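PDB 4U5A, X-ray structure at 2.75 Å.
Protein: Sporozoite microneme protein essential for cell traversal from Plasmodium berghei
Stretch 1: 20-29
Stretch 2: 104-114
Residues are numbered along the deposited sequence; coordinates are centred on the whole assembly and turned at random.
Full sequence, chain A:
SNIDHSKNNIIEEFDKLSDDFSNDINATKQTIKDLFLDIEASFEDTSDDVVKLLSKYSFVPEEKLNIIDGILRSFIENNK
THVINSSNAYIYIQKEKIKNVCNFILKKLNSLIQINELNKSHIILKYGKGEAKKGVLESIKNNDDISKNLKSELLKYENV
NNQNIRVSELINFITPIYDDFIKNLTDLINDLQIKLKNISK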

# COMPACT_ATOMS: atom_id res chain seq x y z
N ASP A 20 6.98 -13.23 -7.80
CA ASP A 20 6.17 -13.28 -6.58
C ASP A 20 5.95 -11.88 -6.03
O ASP A 20 4.82 -11.50 -5.69
CB ASP A 20 6.82 -14.16 -5.52
CG ASP A 20 6.72 -15.64 -5.83
OD1 ASP A 20 6.16 -15.99 -6.89
OD2 ASP A 20 7.20 -16.45 -5.01
N PHE A 21 7.03 -11.11 -5.94
CA PHE A 21 6.92 -9.75 -5.44
C PHE A 21 5.95 -8.94 -6.29
O PHE A 21 5.11 -8.21 -5.77
CB PHE A 21 8.29 -9.07 -5.40
CG PHE A 21 8.28 -7.73 -4.72
CD1 PHE A 21 8.15 -7.64 -3.35
CD2 PHE A 21 8.40 -6.56 -5.46
CE1 PHE A 21 8.14 -6.42 -2.71
CE2 PHE A 21 8.39 -5.32 -4.83
CZ PHE A 21 8.26 -5.25 -3.45
N SER A 22 6.05 -9.10 -7.61
CA SER A 22 5.15 -8.41 -8.53
C SER A 22 3.69 -8.78 -8.28
O SER A 22 2.82 -7.90 -8.25
CB SER A 22 5.53 -8.72 -9.98
OG SER A 22 6.75 -8.10 -10.34
N ASN A 23 3.43 -10.07 -8.09
CA ASN A 23 2.08 -10.54 -7.79
C ASN A 23 1.52 -9.92 -6.51
O ASN A 23 0.40 -9.39 -6.50
CB ASN A 23 2.06 -12.07 -7.66
CG ASN A 23 2.28 -12.77 -8.98
OD1 ASN A 23 2.09 -12.19 -10.05
ND2 ASN A 23 2.70 -14.03 -8.92
N ASP A 24 2.31 -9.97 -5.44
CA ASP A 24 1.90 -9.40 -4.16
C ASP A 24 1.62 -7.90 -4.29
O ASP A 24 0.61 -7.40 -3.77
CB ASP A 24 2.98 -9.65 -3.10
CG ASP A 24 3.23 -11.14 -2.87
OD1 ASP A 24 2.34 -11.96 -3.17
OD2 ASP A 24 4.34 -11.49 -2.40
N ILE A 25 2.50 -7.19 -4.99
CA ILE A 25 2.33 -5.76 -5.22
C ILE A 25 1.05 -5.46 -6.00
O ILE A 25 0.32 -4.52 -5.67
CB ILE A 25 3.54 -5.16 -5.97
CG1 ILE A 25 4.77 -5.15 -5.05
CG2 ILE A 25 3.26 -3.74 -6.43
CD1 ILE A 25 4.66 -4.16 -3.91
N ASN A 26 0.76 -6.25 -7.03
CA ASN A 26 -0.46 -6.05 -7.82
C ASN A 26 -1.70 -6.29 -6.96
O ASN A 26 -2.71 -5.59 -7.10
CB ASN A 26 -0.46 -6.95 -9.05
N ALA A 27 -1.61 -7.28 -6.07
CA ALA A 27 -2.70 -7.55 -5.14
C ALA A 27 -2.95 -6.34 -4.23
O ALA A 27 -4.09 -5.91 -4.03
CB ALA A 27 -2.39 -8.79 -4.31
N THR A 28 -1.87 -5.79 -3.67
CA THR A 28 -1.95 -4.58 -2.86
C THR A 28 -2.58 -3.43 -3.64
O THR A 28 -3.45 -2.70 -3.13
CB THR A 28 -0.56 -4.14 -2.37
OG1 THR A 28 0.02 -5.18 -1.57
CG2 THR A 28 -0.65 -2.87 -1.55
N LYS A 29 -2.16 -3.28 -4.89
CA LYS A 29 -2.67 -2.25 -5.78
C LYS A 29 -4.18 -2.39 -5.92
O LYS A 29 -4.91 -1.41 -5.82
CB LYS A 29 -2.01 -2.32 -7.16
CG LYS A 29 -0.56 -1.83 -7.19
CD LYS A 29 -0.13 -1.42 -8.59
CE LYS A 29 0.19 -2.60 -9.48
NZ LYS A 29 0.53 -2.15 -10.86
N PHE A 104 9.32 -7.25 4.41
CA PHE A 104 9.28 -5.97 5.12
C PHE A 104 8.36 -5.00 4.39
O PHE A 104 7.43 -4.42 5.00
CB PHE A 104 10.69 -5.40 5.25
CG PHE A 104 10.73 -3.95 5.66
CD1 PHE A 104 10.64 -3.59 6.99
CD2 PHE A 104 10.88 -2.95 4.70
CE1 PHE A 104 10.68 -2.26 7.37
CE2 PHE A 104 10.92 -1.62 5.07
CZ PHE A 104 10.82 -1.28 6.41
N ILE A 105 8.61 -4.83 3.10
CA ILE A 105 7.79 -3.93 2.28
C ILE A 105 6.31 -4.32 2.36
O ILE A 105 5.45 -3.46 2.61
CB ILE A 105 8.23 -3.94 0.80
CG1 ILE A 105 9.68 -3.46 0.67
CG2 ILE A 105 7.33 -3.05 -0.03
CD1 ILE A 105 9.90 -2.03 1.14
N LEU A 106 6.02 -5.60 2.19
CA LEU A 106 4.63 -6.06 2.21
C LEU A 106 3.95 -5.82 3.56
O LEU A 106 2.78 -5.44 3.61
CB LEU A 106 4.55 -7.54 1.83
CG LEU A 106 4.93 -7.83 0.37
CD1 LEU A 106 4.94 -9.31 0.06
CD2 LEU A 106 3.98 -7.10 -0.56
N LYS A 107 4.70 -6.01 4.65
CA LYS A 107 4.15 -5.77 5.98
C LYS A 107 3.80 -4.29 6.16
O LYS A 107 2.70 -3.95 6.64
CB LYS A 107 5.12 -6.22 7.06
N LYS A 108 4.72 -3.42 5.77
CA LYS A 108 4.49 -1.98 5.89
C LYS A 108 3.27 -1.56 5.06
O LYS A 108 2.43 -0.76 5.51
CB LYS A 108 5.73 -1.20 5.46
CG LYS A 108 6.99 -1.53 6.25
CD LYS A 108 6.83 -1.29 7.74
CE LYS A 108 7.31 0.09 8.16
NZ LYS A 108 7.30 0.25 9.64
N LEU A 109 3.18 -2.11 3.86
CA LEU A 109 2.07 -1.82 2.96
C LEU A 109 0.73 -2.27 3.54
O LEU A 109 -0.26 -1.54 3.46
CB LEU A 109 2.30 -2.48 1.60
CG LEU A 109 3.27 -1.72 0.69
CD1 LEU A 109 3.56 -2.49 -0.60
CD2 LEU A 109 2.74 -0.33 0.37
N ASN A 110 0.69 -3.47 4.12
CA ASN A 110 -0.54 -3.98 4.73
C ASN A 110 -0.98 -3.13 5.94
O ASN A 110 -2.18 -2.85 6.11
CB ASN A 110 -0.37 -5.44 5.15
CG ASN A 110 -0.31 -6.39 3.96
OD1 ASN A 110 -0.90 -6.14 2.91
ND2 ASN A 110 0.41 -7.50 4.12
N SER A 111 -0.01 -2.71 6.74
CA SER A 111 -0.30 -1.80 7.85
C SER A 111 -0.94 -0.51 7.33
O SER A 111 -1.97 -0.03 7.84
CB SER A 111 0.99 -1.50 8.63
OG SER A 111 0.76 -0.62 9.72
N LEU A 112 -0.32 0.03 6.28
CA LEU A 112 -0.80 1.23 5.61
C LEU A 112 -2.23 1.06 5.10
O LEU A 112 -3.06 1.97 5.20
CB LEU A 112 0.14 1.57 4.45
CG LEU A 112 0.60 3.02 4.30
CD1 LEU A 112 1.09 3.57 5.64
CD2 LEU A 112 1.70 3.11 3.27
N ILE A 113 -2.52 -0.13 4.57
CA ILE A 113 -3.85 -0.47 4.09
C ILE A 113 -4.85 -0.42 5.23
O ILE A 113 -5.93 0.15 5.08
CB ILE A 113 -3.90 -1.86 3.42
CG1 ILE A 113 -3.23 -1.83 2.04
CG2 ILE A 113 -5.33 -2.35 3.27
CD1 ILE A 113 -3.28 -3.16 1.31
N GLN A 114 -4.50 -0.99 6.38
CA GLN A 114 -5.40 -0.94 7.53
C GLN A 114 -5.72 0.50 7.94
O GLN A 114 -6.90 0.90 8.07
CB GLN A 114 -4.78 -1.68 8.72
CG GLN A 114 -4.67 -3.17 8.52
CD GLN A 114 -5.96 -3.79 7.99
OE1 GLN A 114 -7.03 -3.59 8.56
NE2 GLN A 114 -5.85 -4.52 6.89

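Two helical segments whose touching residues are at least 81 positions apart in sequence lie side by side and run in nearly the same direction, their axes 5° from parallel and 11.1 Å apart at closest approach. No hydrogen bond crosses between them; the contact rests on side-chain packing, and together the two surfaces bury 357 Å². Leu106 and Thr28 contribute most.

Leu106 leaves its helix sideways, but with chi1 in m and chi2 in t its end comes nearer the partner helix. There its CD1 comes within 3.3 Å of Asp24 OD2, a close approach of methyl to carboxylate oxygen rather than a polar bond. Asp24 sits at a partly exposed position, where a carboxylate can remain near solvent while leucine's branched end covers its flank.

Thr28 points toward the other helix from a buried position. Its hydroxyl would be costly to bury unpaired, but OG1 donates to Asp24 O, 3.2 Å away, one turn earlier in its own helix. That same carbonyl also accepts the backbone hydrogen bond from Thr28 N. Threonine's methyl serves the interface: CG2 lies 3.9 Å from Ile113 CD1 and 4.3 Å from Leu109 CD1, touching two residues one turn apart. A small beta-branched residue thus combines an internally satisfied polar group with an apolar contact.

Phe21 and Leu109 extend this apolar seam. Leu109 points toward the first helix, and its CD1 also meets Ile25 CD1 at 3.9 Å; Ile25 starts sideways, and its longer branch spans the remaining gap. One turn before Ile25, the Phe21 ring reaches across from a sideways start, its edge meeting Ile105: Phe21 CZ is 4.2 Å from Ile105 CG2. These buried hydrocarbon side chains suit a surface that offers them no polar partner across the interface.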